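Local coordinates for FBP protein (Leishmania major, PDB 5OFU) that hydrolyses the 1-phosphate of fructose 1,6-bisphosphate to give fructose 6-phosphate, using magnesium, at the interface of chains A and B. Sequence-based numbering; all coordinates share one arbitrary frame. Chains: chain A/B, FBP protein.

The interface of chains A and B. Residues chain A 124-128; chain B 258, 261-262.
The 3-10 helix 123-125 of chain A and the loop after it meet the C-terminal end of helix 252-262 of chain B, in a subunit interface of this class 1 fructose-1,6-bisphosphatase homotetramer. The chain A segment begins at the last serine of the DPLDGSS signature, whose aspartates bind metal, so the contact may link the metal-site loop to the neighbouring subunit. B:Tyr262 reaches into the turn with its phenol end. Its hydroxyl OH donates to the main-chain carbonyl O of A:Ser124 at 2.5 Å, tilted 33° from the carbonyl plane, while that oxygen lies in the plane of the ring, at its edge. The same OH accepts from the backbone N of A:Ala128 at 3.2 Å, a bent bond (144° at H). CG of B:Tyr262 stands anti to its carbonyl carbon (chi1 -68°), sending the ring out from the helix end. Its CE1 lies between CB of A:Asp127 (3.6 Å), near the rim on one side, and the methyl CB of A:Ala128 (3.9 Å) on the opposite side. B:Arg258, one helical turn earlier, lays its CG over that second face near the rim, 3.7 Å above the plane, bracing the tyrosine within its own chain. Bent at chi3, the arginine turns its guanidinium away past CD, and NH1 reaches back to water 1 (2.8 Å), which meets the amide oxygen OD1 of A:Asn125 (3.0 Å). Two-fold symmetry repeats the contact with the chains exchanged.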
# COMPACT_ATOMS: atom_id res chain seq x y z
N SER A 124 -20.79 -4.45 16.18
CA SER A 124 -20.31 -5.20 17.34
C SER A 124 -19.01 -5.98 17.05
O SER A 124 -18.34 -6.42 18.00
CB SER A 124 -21.39 -6.15 17.87
OG SER A 124 -21.38 -7.39 17.16
N ASN A 125 -18.67 -6.17 15.76
CA ASN A 125 -17.39 -6.79 15.34
C ASN A 125 -16.22 -5.80 15.08
O ASN A 125 -15.11 -6.25 14.74
CB ASN A 125 -17.60 -7.67 14.10
CG ASN A 125 -18.23 -9.02 14.43
OD1 ASN A 125 -18.06 -9.57 15.53
ND2 ASN A 125 -18.94 -9.58 13.47
N ILE A 126 -16.44 -4.50 15.28
CA ILE A 126 -15.42 -3.48 14.97
C ILE A 126 -14.19 -3.63 15.87
O ILE A 126 -13.07 -3.67 15.37
CB ILE A 126 -15.98 -2.05 15.06
CG1 ILE A 126 -17.02 -1.83 13.97
CG2 ILE A 126 -14.86 -1.02 14.90
CD1 ILE A 126 -17.90 -0.60 14.18
N ASP A 127 -14.40 -3.73 17.18
CA ASP A 127 -13.28 -3.79 18.12
C ASP A 127 -12.38 -5.02 17.95
O ASP A 127 -11.17 -4.94 18.18
CB ASP A 127 -13.77 -3.69 19.57
CG ASP A 127 -14.34 -2.31 19.90
OD1 ASP A 127 -14.06 -1.34 19.17
OD2 ASP A 127 -15.04 -2.18 20.92
N ALA A 128 -12.96 -6.14 17.55
CA ALA A 128 -12.20 -7.35 17.24
C ALA A 128 -11.57 -7.33 15.84
O ALA A 128 -10.76 -8.19 15.52
CB ALA A 128 -13.09 -8.57 17.39
N ARG B 258 -11.64 -12.39 19.28
CA ARG B 258 -12.85 -11.77 19.85
C ARG B 258 -12.98 -12.10 21.35
O ARG B 258 -13.25 -11.21 22.16
CB ARG B 258 -14.10 -12.22 19.10
CG ARG B 258 -15.36 -11.42 19.43
CD ARG B 258 -16.68 -12.16 19.13
NE ARG B 258 -16.61 -13.59 19.48
CZ ARG B 258 -16.41 -14.60 18.62
NH1 ARG B 258 -16.26 -14.39 17.31
NH2 ARG B 258 -16.33 -15.83 19.08
N LEU B 261 -10.59 -9.97 23.66
CA LEU B 261 -10.90 -8.55 23.78
C LEU B 261 -12.27 -8.29 24.38
O LEU B 261 -12.45 -7.32 25.09
CB LEU B 261 -10.77 -7.86 22.41
CG LEU B 261 -9.40 -7.96 21.74
CD1 LEU B 261 -9.42 -7.28 20.38
CD2 LEU B 261 -8.30 -7.36 22.60
N TYR B 262 -13.24 -9.15 24.08
CA TYR B 262 -14.62 -8.95 24.53
C TYR B 262 -14.94 -9.74 25.81
O TYR B 262 -15.81 -9.35 26.59
CB TYR B 262 -15.61 -9.39 23.43
CG TYR B 262 -15.66 -8.55 22.17
CD1 TYR B 262 -14.59 -7.73 21.74
CD2 TYR B 262 -16.78 -8.61 21.35
CE1 TYR B 262 -14.68 -6.98 20.57
CE2 TYR B 262 -16.86 -7.88 20.18
CZ TYR B 262 -15.82 -7.06 19.79
OH TYR B 262 -15.92 -6.34 18.62
O HOH W 1 -17.66 -12.49 15.75